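Local atomic coordinates of hypothetical sugar ABC-transporter sugar binding protein (Arthrobacter globiformis, PDB entry 7BVT), a protein that binds cyclic alpha-maltosyl-(1→6)-maltose, probably as the extracellular solute-binding component that hands this sugar to an ABC transporter. Residues Val30-Tyr35 / Ile86-Leu91; Pro136-Asn141 / Thr332-Val337; Phe277-Val282 / Leu359-Gln364; Glu289-Leu294 / Asp367-Pro372. One frame throughout, in Å; residues are numbered along the deposited sequence.

In the fold
All four contacts reach one mixed sheet, yet they use it differently. Contacts 1 and 2 are buried; contacts 3 and 4 are only partly so. Contact 1 pairs two parallel strands through apolar side chains and backbone bonds, and contact 4 repeats the parallel pairing more loosely, with more bridging waters and an arginine. Contacts 2 and 3 instead set a loop and a short helix against the sheet, and they meet where Asn141 ND2 approaches Tyr361 O. Asp90, Asn140 and Arg371 bring contacts 1, 2 and 4 to the same glucose unit, whereas contact 3 lies back from it. Strand 292-301 neighbours both 86-90 and 140-147, tying these three together.

Contact 1 of 4, residues Val30-Tyr35 / Ile86-Leu91; sequences VTVWHY and IAIGDL. With GLC (alpha-D-glucopyranose), chain B.
Val32 and Ile86 lie side by side on one face of a parallel strand pair, with Val32 CG2 3.8 Å from Ile86 CD1. The pair belongs to the mixed sheet, strand 28-34 lying between 58-64 and 86-90. Ile88 continues the apolar row: its CD1 meets Val32 CG1, the methyl that stands anti to the backbone N (chi1 177°). Val30 CG1 closes the other end on Ile86 CD1, and helix 306-319 covers Val30 and Ile86. Three backbone bonds stitch the strands: Ile86 N to Thr31 O (2.9 Å), Trp33 N to Ile86 O (2.9 Å) and Ile88 N to Trp33 O (2.8 Å). Beyond them the pairing loosens. A water accepts from Tyr35 N and donates to Ile88 O (2.8 Å), sitting over the centre of one face of the Tyr35 ring. That ring reaches along the second strand until Tyr35 OH lies 3.5 Å from Asp90 CB, its hydroxyl bonded to Glu297. At the strand end, in the glycan pocket, Asp90 OD1 accepts from glucose O3 at 2.7 Å. Packing and backbone bonds together join the strands at one end; the polar end presents a carboxylate, OD1 taking the sugar hydroxyl and OD2 the backbone N of Val92.

Contact 2 of 4, residues Pro136-Asn141 / Thr332-Val337; sequences PVSANN and TGMLPV. With GLC (alpha-D-glucopyranose), chain B.
The backbones cross at a wide angle (124° between their directions) and touch at Ala139 and Leu335, with Leu335 N donating to Ala139 O at 2.8 Å and a longer, bent and weak return bond from Ala139 N to Leu335 O. Here the loop that follows helix 322-332 meets the chain entering strand 140-147 in the solute-binding protein fold. An ST turn starts that loop, Thr332 OG1 accepting from Met334 N at 3.1 Å. Val337 comes in from one end: its CG1 sits 3.8 Å from Pro136 CB and 3.6 Å from Ser138 C, and its CG2 lies against Pro136 O, a buried oxygen with no polar partner in the model. Near the middle, Ala139 CB packs on Leu335 O and on Val337 CG1. Met334 packs on Ser138; its chain bends at the thioether, bringing both SD and CE to 3.6 Å from Ser138 CB. The hydroxyl of Ser138 is bonded to Glu297. Leu335 extends along the start of strand 140-147, where its CD1 touches Asn140 CA, and its side chain crosses that of Asn141 at about a right angle, CD1 3.4 Å from Asn141 ND2. That amide nitrogen is bonded to Tyr361 O, so the leucine methyl abuts a group already fixed from another part of the fold. Asn140 turns to the sugar pocket instead, its chi1 of 60° placing the amide so that Asn140 ND2 donates almost straight to glucose O2, 2.9 Å away with an angle of 174° at the hydrogen.

Contact 3 of 4, residues Phe277-Val282 / Leu359-Gln364; sequences FGTAQV and LPYVEQ
Helix 359-363, a short helix packed on strand 277-280 at the side of the mixed sheet, meets it through Pro360 on Thr279 and the following backbone. Their axes run nearly alongside, 16° apart and 7.7 Å at closest approach. Pro360 CG lies 3.6 Å from Thr279 OG1, and Pro360 CB rests 3.7 Å from Ala280 C. The Thr279 hydroxyl itself bonds to Arg357 O, while its methyl turns to the aromatic side: Thr279 CG2 stands in the plane of the Tyr361 ring, at its edge, 4.0 Å from Tyr361 CE2. The ring's far end is held by a bond from its hydroxyl to the backbone O of Glu261. Past the strand, Gln364 reaches across as an extended chain and Gln364 OE1 accepts from Val282 N at 2.9 Å, with 166° at the hydrogen. The donor is tilted 29° from the carbonyl plane. Gln281 CA and Val282 CG2 also crowd this oxygen, each at 3.5 Å. Since Gln364 NE2 donates to Leu142 O, one side-chain amide satisfies two backbone groups, linking the chain after strand 277-280 with strand 140-147, and both its polar ends are engaged, which should restrict its rotation.

Contact 4 of 4, residues Glu289-Leu294 / Asp367-Pro372; sequences EPATNL and DAHARP. With GLC (alpha-D-glucopyranose), chain B.
Backbone bonds join Thr292 and Leu294 to His369 in a short parallel pairing: His369 N donates to Thr292 O at 2.8 Å, and Leu294 N to His369 O at 3.0 Å. Apolar contact lies on one face, where Ala368 CB is pressed tightly against Leu294 CG at 3.5 Å and also touches Thr292 CG2. On the other face the His369 ring nears Ala291 CB. Ahead of the pairing, Pro290 CB leans on Asp367 OD2. Waters bridge the polar groups. One molecule lies in the plane of the His369 ring at its edge, 2.7 Å from His369 NE2, and also reaches Glu289 OE1 and Pro290 O. Another donates to Asn293 OD1 and Leu294 O and accepts from Arg371 N and Arg371 NE, tying both the backbone N and the NE of the arginine to the strand. Charged and sugar-binding groups meet at Arg371, bent at chi3 (-71°). Its NH1 donates to Leu294 O (3.1 Å) and glucose O3 (3.0 Å), and Arg371 NH2 to glucose O4 (2.8 Å). The same NH2 forms a salt bridge with Glu195. Asn293 crosses the arginine chain with its amide 74° from the guanidinium plane. Helix 195-207 flanks the face of His369 and Asn293, stacking Trp206 on the His369 ring and accepting from Asn293 ND2 at Trp199 O and Gln202 OE1, while helix 120-125 packs on Leu294 and Ala370.

Contact 1 of 4, residues Val30-Tyr35 / Ile86-Leu91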
# COMPACT_ATOMS: atom_id res chain seq x y z
N VAL A 30 28.85 -0.68 -2.06
CA VAL A 30 27.49 -1.23 -2.21
C VAL A 30 26.66 -0.16 -2.90
O VAL A 30 26.56 0.97 -2.41
CB VAL A 30 26.94 -1.64 -0.82
CG1 VAL A 30 25.45 -1.98 -0.85
CG2 VAL A 30 27.70 -2.81 -0.23
N THR A 31 26.07 -0.53 -4.00
CA THR A 31 25.20 0.38 -4.75
C THR A 31 23.73 0.16 -4.37
O THR A 31 23.32 -0.99 -4.22
CB THR A 31 25.42 0.24 -6.23
OG1 THR A 31 25.16 -1.10 -6.63
CG2 THR A 31 26.84 0.67 -6.59
N VAL A 32 22.99 1.24 -4.27
CA VAL A 32 21.53 1.23 -3.96
C VAL A 32 20.84 2.03 -5.04
O VAL A 32 21.23 3.18 -5.22
CB VAL A 32 21.21 1.83 -2.59
CG1 VAL A 32 19.71 1.86 -2.38
CG2 VAL A 32 21.90 1.08 -1.48
N TRP A 33 19.88 1.44 -5.72
CA TRP A 33 18.98 2.19 -6.61
C TRP A 33 17.61 2.31 -5.95
O TRP A 33 17.11 1.30 -5.42
CB TRP A 33 18.84 1.54 -7.96
CG TRP A 33 20.10 1.40 -8.76
CD1 TRP A 33 21.31 1.94 -8.49
CD2 TRP A 33 20.24 0.72 -10.01
NE1 TRP A 33 22.19 1.62 -9.48
CE2 TRP A 33 21.58 0.89 -10.42
CE3 TRP A 33 19.36 0.01 -10.81
CZ2 TRP A 33 22.08 0.30 -11.58
CZ3 TRP A 33 19.85 -0.52 -11.99
CH2 TRP A 33 21.18 -0.39 -12.35
N HIS A 34 17.02 3.49 -6.02
CA HIS A 34 15.70 3.76 -5.42
C HIS A 34 15.01 4.75 -6.33
O HIS A 34 15.71 5.25 -7.23
CB HIS A 34 15.83 4.29 -4.02
CG HIS A 34 16.50 5.61 -4.03
ND1 HIS A 34 15.78 6.78 -4.22
CD2 HIS A 34 17.80 5.94 -3.84
CE1 HIS A 34 16.64 7.80 -4.11
NE2 HIS A 34 17.89 7.33 -3.91
N TYR A 35 13.75 5.03 -6.09
CA TYR A 35 12.98 5.98 -6.96
C TYR A 35 12.52 7.19 -6.15
O TYR A 35 11.70 7.96 -6.67
CB TYR A 35 11.84 5.28 -7.73
CG TYR A 35 10.83 4.50 -6.91
CD1 TYR A 35 10.12 5.08 -5.88
CD2 TYR A 35 10.56 3.18 -7.20
CE1 TYR A 35 9.19 4.37 -5.12
CE2 TYR A 35 9.62 2.47 -6.47
CZ TYR A 35 8.93 3.07 -5.44
OH TYR A 35 7.99 2.32 -4.75
N ILE A 86 21.70 -3.37 -4.10
CA ILE A 86 20.35 -3.20 -3.49
C ILE A 86 19.44 -2.50 -4.50
O ILE A 86 19.77 -1.38 -5.00
CB ILE A 86 20.41 -2.46 -2.13
CG1 ILE A 86 21.28 -3.18 -1.10
CG2 ILE A 86 19.04 -2.18 -1.59
CD1 ILE A 86 21.59 -2.35 0.14
N ALA A 87 18.25 -3.03 -4.71
CA ALA A 87 17.15 -2.28 -5.35
C ALA A 87 16.05 -1.99 -4.33
O ALA A 87 15.69 -2.88 -3.55
CB ALA A 87 16.56 -3.09 -6.48
N ILE A 88 15.52 -0.79 -4.33
CA ILE A 88 14.37 -0.45 -3.47
C ILE A 88 13.20 -0.15 -4.41
O ILE A 88 13.25 0.86 -5.14
CB ILE A 88 14.70 0.69 -2.49
CG1 ILE A 88 15.91 0.34 -1.63
CG2 ILE A 88 13.49 1.09 -1.65
CD1 ILE A 88 16.30 1.38 -0.64
N GLY A 89 12.18 -1.00 -4.39
CA GLY A 89 11.08 -0.97 -5.35
C GLY A 89 9.73 -0.95 -4.69
O GLY A 89 9.64 -1.12 -3.48
N ASP A 90 8.69 -0.82 -5.47
CA ASP A 90 7.31 -0.92 -4.97
C ASP A 90 7.05 -2.35 -4.52
O ASP A 90 7.62 -3.30 -5.09
CB ASP A 90 6.31 -0.50 -6.05
CG ASP A 90 4.90 -0.57 -5.45
OD1 ASP A 90 4.66 0.14 -4.45
OD2 ASP A 90 4.11 -1.46 -5.87
N LEU A 91 6.15 -2.51 -3.55
CA LEU A 91 5.69 -3.85 -3.08
C LEU A 91 5.46 -4.80 -4.25
O LEU A 91 6.03 -5.92 -4.27
CB LEU A 91 4.41 -3.71 -2.28
CG LEU A 91 3.89 -5.02 -1.70
CD1 LEU A 91 4.77 -5.49 -0.57
CD2 LEU A 91 2.46 -4.87 -1.20
C1 GLC B . 0.85 3.52 -3.44
C2 GLC B . 1.49 2.30 -2.86
C3 GLC B . 1.62 1.22 -3.90
C4 GLC B . 0.22 0.98 -4.50
C5 GLC B . -0.29 2.26 -5.14
C6 GLC B . -1.70 2.06 -5.72
O2 GLC B . 2.70 2.71 -2.23
O3 GLC B . 2.18 0.05 -3.30
O4 GLC B . 0.25 -0.01 -5.51
O5 GLC B . -0.39 3.24 -4.14
O6 GLC B . -1.92 3.07 -6.70
O HOH W 1 12.48 3.33 -4.17

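Contact 2 of 4, residues Pro136-Asn141 / Thr332-Val337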
# COMPACT_ATOMS: atom_id res chain seq x y z
N PRO A 136 10.44 -4.74 3.80
CA PRO A 136 9.96 -3.37 3.65
C PRO A 136 10.91 -2.39 4.35
O PRO A 136 11.41 -2.64 5.41
CB PRO A 136 8.61 -3.41 4.35
CG PRO A 136 8.75 -4.47 5.39
CD PRO A 136 9.57 -5.52 4.69
N VAL A 137 11.10 -1.23 3.72
CA VAL A 137 11.85 -0.09 4.30
C VAL A 137 10.97 1.14 4.39
O VAL A 137 11.42 2.11 5.00
CB VAL A 137 13.13 0.18 3.50
CG1 VAL A 137 14.08 -0.98 3.73
CG2 VAL A 137 12.89 0.43 2.03
N SER A 138 9.75 1.09 3.89
CA SER A 138 8.71 2.10 4.20
C SER A 138 7.35 1.42 4.09
O SER A 138 7.29 0.31 3.51
CB SER A 138 8.77 3.24 3.26
OG SER A 138 8.33 2.87 1.98
N ALA A 139 6.34 2.00 4.67
CA ALA A 139 4.98 1.44 4.52
C ALA A 139 3.98 2.58 4.44
O ALA A 139 4.25 3.71 4.83
CB ALA A 139 4.65 0.53 5.67
N ASN A 140 2.83 2.25 3.88
CA ASN A 140 1.65 3.11 3.83
C ASN A 140 0.44 2.19 3.78
O ASN A 140 0.58 0.95 3.60
CB ASN A 140 1.72 4.08 2.66
CG ASN A 140 1.81 3.41 1.31
OD1 ASN A 140 0.94 2.61 0.96
ND2 ASN A 140 2.74 3.83 0.48
N ASN A 141 -0.74 2.75 4.01
CA ASN A 141 -1.98 1.99 3.91
C ASN A 141 -3.14 2.92 3.62
O ASN A 141 -2.99 4.15 3.57
CB ASN A 141 -2.18 1.04 5.10
CG ASN A 141 -2.47 1.74 6.40
OD1 ASN A 141 -3.33 2.64 6.48
ND2 ASN A 141 -1.80 1.30 7.44
N THR A 332 9.57 11.43 6.89
CA THR A 332 9.00 11.21 5.54
C THR A 332 7.45 11.18 5.58
O THR A 332 6.85 11.25 4.52
CB THR A 332 9.50 9.89 4.94
OG1 THR A 332 9.03 8.90 5.85
CG2 THR A 332 11.01 9.86 4.76
N GLY A 333 6.85 11.00 6.74
CA GLY A 333 5.40 10.75 6.88
C GLY A 333 5.00 9.35 6.45
O GLY A 333 3.79 9.07 6.29
N MET A 334 5.98 8.49 6.24
CA MET A 334 5.70 7.07 5.91
C MET A 334 5.50 6.31 7.21
O MET A 334 5.95 6.72 8.26
CB MET A 334 6.77 6.45 5.01
CG MET A 334 6.84 7.22 3.73
SD MET A 334 7.70 6.52 2.33
CE MET A 334 9.33 6.83 2.98
N LEU A 335 4.71 5.24 7.15
CA LEU A 335 4.42 4.48 8.37
C LEU A 335 5.59 3.55 8.68
O LEU A 335 6.23 3.04 7.76
CB LEU A 335 3.14 3.66 8.17
CG LEU A 335 1.94 4.45 7.71
CD1 LEU A 335 0.74 3.56 7.53
CD2 LEU A 335 1.59 5.55 8.71
N PRO A 336 5.87 3.29 9.97
CA PRO A 336 7.02 2.48 10.32
C PRO A 336 6.76 1.04 9.92
O PRO A 336 5.64 0.54 10.04
CB PRO A 336 7.18 2.57 11.83
CG PRO A 336 6.04 3.40 12.32
CD PRO A 336 5.23 3.89 11.15
N VAL A 337 7.80 0.35 9.53
CA VAL A 337 7.66 -1.07 9.12
C VAL A 337 7.76 -2.02 10.32
O VAL A 337 7.46 -3.22 10.15
CB VAL A 337 8.70 -1.44 8.03
CG1 VAL A 337 8.52 -0.55 6.82
CG2 VAL A 337 10.13 -1.39 8.52
C1 GLC B . 0.85 3.52 -3.44
C2 GLC B . 1.49 2.30 -2.86
C3 GLC B . 1.62 1.22 -3.90
C4 GLC B . 0.22 0.98 -4.50
C5 GLC B . -0.29 2.26 -5.14
C6 GLC B . -1.70 2.06 -5.72
O2 GLC B . 2.70 2.71 -2.23
O3 GLC B . 2.18 0.05 -3.30
O4 GLC B . 0.25 -0.01 -5.51
O5 GLC B . -0.39 3.24 -4.14
O6 GLC B . -1.92 3.07 -6.70

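Contact 3 of 4, residues Phe277-Val282 / Leu359-Gln364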
# COMPACT_ATOMS: atom_id res chain seq x y z
N PHE A 277 -9.88 18.51 6.68
CA PHE A 277 -10.10 17.05 6.54
C PHE A 277 -9.93 16.35 7.88
O PHE A 277 -9.14 16.76 8.77
CB PHE A 277 -9.17 16.48 5.48
CG PHE A 277 -7.72 16.39 5.83
CD1 PHE A 277 -6.88 17.46 5.59
CD2 PHE A 277 -7.18 15.23 6.37
CE1 PHE A 277 -5.54 17.39 5.90
CE2 PHE A 277 -5.84 15.16 6.68
CZ PHE A 277 -5.02 16.24 6.47
N GLY A 278 -10.63 15.22 7.99
CA GLY A 278 -10.50 14.25 9.07
C GLY A 278 -10.07 12.89 8.52
O GLY A 278 -10.09 12.71 7.28
N THR A 279 -9.63 12.03 9.41
CA THR A 279 -9.18 10.69 9.01
C THR A 279 -9.78 9.69 9.96
O THR A 279 -10.13 10.02 11.13
CB THR A 279 -7.64 10.61 8.95
OG1 THR A 279 -7.20 10.72 10.30
CG2 THR A 279 -7.02 11.63 8.04
N ALA A 280 -9.91 8.45 9.52
CA ALA A 280 -10.37 7.36 10.39
C ALA A 280 -9.98 6.02 9.80
O ALA A 280 -9.61 5.97 8.60
CB ALA A 280 -11.88 7.38 10.53
N GLN A 281 -10.08 5.02 10.65
CA GLN A 281 -10.07 3.61 10.23
C GLN A 281 -11.06 3.46 9.06
O GLN A 281 -12.15 4.07 9.08
CB GLN A 281 -10.43 2.75 11.44
CG GLN A 281 -10.61 1.27 11.12
CD GLN A 281 -10.93 0.45 12.34
OE1 GLN A 281 -10.09 -0.33 12.80
NE2 GLN A 281 -12.11 0.66 12.89
N VAL A 282 -10.75 2.60 8.09
CA VAL A 282 -11.70 2.36 6.97
C VAL A 282 -12.97 1.74 7.54
O VAL A 282 -12.89 0.74 8.26
CB VAL A 282 -11.14 1.46 5.87
CG1 VAL A 282 -12.18 1.39 4.75
CG2 VAL A 282 -9.85 2.03 5.32
N LEU A 359 -2.73 9.05 12.99
CA LEU A 359 -2.81 7.98 14.00
C LEU A 359 -3.68 6.83 13.48
O LEU A 359 -3.35 5.66 13.66
CB LEU A 359 -3.32 8.50 15.36
CG LEU A 359 -3.39 7.45 16.46
CD1 LEU A 359 -2.01 6.89 16.75
CD2 LEU A 359 -4.01 7.98 17.76
N PRO A 360 -4.85 7.05 12.84
CA PRO A 360 -5.66 5.91 12.42
C PRO A 360 -4.87 5.02 11.46
O PRO A 360 -5.05 3.82 11.49
CB PRO A 360 -6.84 6.57 11.69
CG PRO A 360 -6.97 7.87 12.46
CD PRO A 360 -5.53 8.35 12.61
N TYR A 361 -4.05 5.62 10.62
CA TYR A 361 -3.24 4.86 9.62
C TYR A 361 -2.21 4.00 10.36
O TYR A 361 -1.96 2.84 10.00
CB TYR A 361 -2.59 5.84 8.66
CG TYR A 361 -3.54 6.51 7.70
CD1 TYR A 361 -3.81 5.95 6.47
CD2 TYR A 361 -4.09 7.75 7.99
CE1 TYR A 361 -4.63 6.55 5.54
CE2 TYR A 361 -4.91 8.38 7.06
CZ TYR A 361 -5.16 7.78 5.83
OH TYR A 361 -5.96 8.35 4.90
N VAL A 362 -1.62 4.57 11.41
CA VAL A 362 -0.62 3.82 12.22
C VAL A 362 -1.31 2.62 12.86
O VAL A 362 -0.76 1.52 12.82
CB VAL A 362 0.05 4.75 13.24
CG1 VAL A 362 0.95 3.92 14.14
CG2 VAL A 362 0.80 5.88 12.54
N GLU A 363 -2.48 2.83 13.45
CA GLU A 363 -3.21 1.79 14.20
C GLU A 363 -3.64 0.70 13.21
O GLU A 363 -3.62 -0.47 13.58
CB GLU A 363 -4.37 2.46 14.95
CG GLU A 363 -3.84 3.32 16.09
CD GLU A 363 -4.93 3.95 16.94
OE1 GLU A 363 -4.68 4.18 18.11
OE2 GLU A 363 -6.01 4.21 16.41
N GLN A 364 -3.85 1.05 11.95
CA GLN A 364 -4.33 0.05 10.96
C GLN A 364 -3.19 -0.90 10.60
O GLN A 364 -3.48 -1.88 9.91
CB GLN A 364 -4.81 0.71 9.67
CG GLN A 364 -6.20 1.33 9.85
CD GLN A 364 -6.80 1.79 8.53
OE1 GLN A 364 -8.01 1.59 8.31
NE2 GLN A 364 -6.00 2.41 7.64

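Contact 4 of 4, residues Glu289-Leu294 / Asp367-Pro372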
# COMPACT_ATOMS: atom_id res chain seq x y z
N GLU A 289 -14.74 -7.50 9.60
CA GLU A 289 -13.53 -7.24 10.40
C GLU A 289 -12.80 -6.04 9.78
O GLU A 289 -12.95 -5.73 8.59
CB GLU A 289 -12.57 -8.45 10.41
CG GLU A 289 -11.99 -8.73 9.03
CD GLU A 289 -11.38 -10.11 8.83
OE1 GLU A 289 -10.15 -10.20 8.89
OE2 GLU A 289 -12.14 -11.08 8.60
N PRO A 290 -11.98 -5.36 10.58
CA PRO A 290 -11.16 -4.28 10.07
C PRO A 290 -10.11 -4.86 9.10
O PRO A 290 -9.58 -5.92 9.34
CB PRO A 290 -10.48 -3.69 11.32
CG PRO A 290 -11.30 -4.22 12.47
CD PRO A 290 -11.83 -5.58 12.02
N ALA A 291 -9.85 -4.13 8.03
CA ALA A 291 -8.76 -4.47 7.10
C ALA A 291 -8.37 -3.23 6.33
O ALA A 291 -9.22 -2.41 6.06
CB ALA A 291 -9.18 -5.56 6.13
N THR A 292 -7.12 -3.24 5.88
CA THR A 292 -6.66 -2.30 4.86
C THR A 292 -5.57 -2.96 4.01
O THR A 292 -5.29 -4.15 4.21
CB THR A 292 -6.27 -0.97 5.50
OG1 THR A 292 -6.08 -0.08 4.40
CG2 THR A 292 -5.03 -1.07 6.34
N ASN A 293 -5.06 -2.19 3.04
CA ASN A 293 -4.11 -2.68 2.01
C ASN A 293 -2.78 -1.93 2.19
O ASN A 293 -2.83 -0.73 2.45
CB ASN A 293 -4.69 -2.40 0.63
CG ASN A 293 -4.33 -3.47 -0.38
OD1 ASN A 293 -3.37 -4.22 -0.19
ND2 ASN A 293 -5.11 -3.49 -1.42
N LEU A 294 -1.66 -2.64 2.13
CA LEU A 294 -0.30 -2.09 2.34
C LEU A 294 0.35 -1.66 1.04
O LEU A 294 0.36 -2.41 0.07
CB LEU A 294 0.58 -3.11 3.03
CG LEU A 294 0.23 -3.38 4.49
CD1 LEU A 294 0.77 -4.71 4.96
CD2 LEU A 294 0.73 -2.23 5.37
N ASP A 367 -3.96 -4.47 11.22
CA ASP A 367 -5.03 -5.15 10.45
C ASP A 367 -4.74 -5.14 8.94
O ASP A 367 -5.65 -5.45 8.18
CB ASP A 367 -6.35 -4.48 10.78
CG ASP A 367 -6.71 -4.55 12.26
OD1 ASP A 367 -6.61 -5.66 12.83
OD2 ASP A 367 -7.13 -3.54 12.80
N ALA A 368 -3.56 -4.72 8.53
CA ALA A 368 -3.31 -4.44 7.11
C ALA A 368 -2.88 -5.75 6.44
O ALA A 368 -2.12 -6.61 7.06
CB ALA A 368 -2.25 -3.40 6.93
N HIS A 369 -3.36 -5.92 5.22
CA HIS A 369 -3.02 -7.07 4.37
C HIS A 369 -2.07 -6.62 3.28
O HIS A 369 -2.14 -5.47 2.91
CB HIS A 369 -4.27 -7.65 3.72
CG HIS A 369 -5.27 -8.23 4.65
ND1 HIS A 369 -5.78 -9.49 4.44
CD2 HIS A 369 -5.94 -7.73 5.71
CE1 HIS A 369 -6.64 -9.77 5.38
NE2 HIS A 369 -6.81 -8.71 6.14
N ALA A 370 -1.27 -7.56 2.75
CA ALA A 370 -0.52 -7.36 1.51
C ALA A 370 -1.19 -8.12 0.36
O ALA A 370 -1.70 -9.21 0.60
CB ALA A 370 0.92 -7.83 1.66
N ARG A 371 -1.11 -7.53 -0.83
CA ARG A 371 -1.47 -8.15 -2.12
C ARG A 371 -0.68 -9.43 -2.29
O ARG A 371 0.34 -9.69 -1.64
CB ARG A 371 -1.26 -7.12 -3.21
CG ARG A 371 -2.41 -6.10 -3.24
CD ARG A 371 -2.11 -4.84 -4.02
NE ARG A 371 -1.13 -4.04 -3.28
CZ ARG A 371 -0.54 -2.97 -3.75
NH1 ARG A 371 0.34 -2.31 -2.99
NH2 ARG A 371 -0.90 -2.49 -4.92
N PRO A 372 -1.18 -10.35 -3.14
CA PRO A 372 -0.47 -11.60 -3.35
C PRO A 372 0.85 -11.40 -4.11
O PRO A 372 0.97 -10.54 -4.98
CB PRO A 372 -1.42 -12.42 -4.19
CG PRO A 372 -2.21 -11.37 -4.93
CD PRO A 372 -2.41 -10.23 -3.93
C1 GLC B . 0.85 3.52 -3.44
C2 GLC B . 1.49 2.30 -2.86
C3 GLC B . 1.62 1.22 -3.90
C4 GLC B . 0.22 0.98 -4.50
C5 GLC B . -0.29 2.26 -5.14
C6 GLC B . -1.70 2.06 -5.72
O2 GLC B . 2.70 2.71 -2.23
O3 GLC B . 2.18 0.05 -3.30
O4 GLC B . 0.25 -0.01 -5.51
O5 GLC B . -0.39 3.24 -4.14
O6 GLC B . -1.92 3.07 -6.70
O HOH W 2 -8.32 -8.23 8.37
O HOH W 3 -9.03 -7.34 11.65
O HOH W 4 -0.72 -4.64 -0.55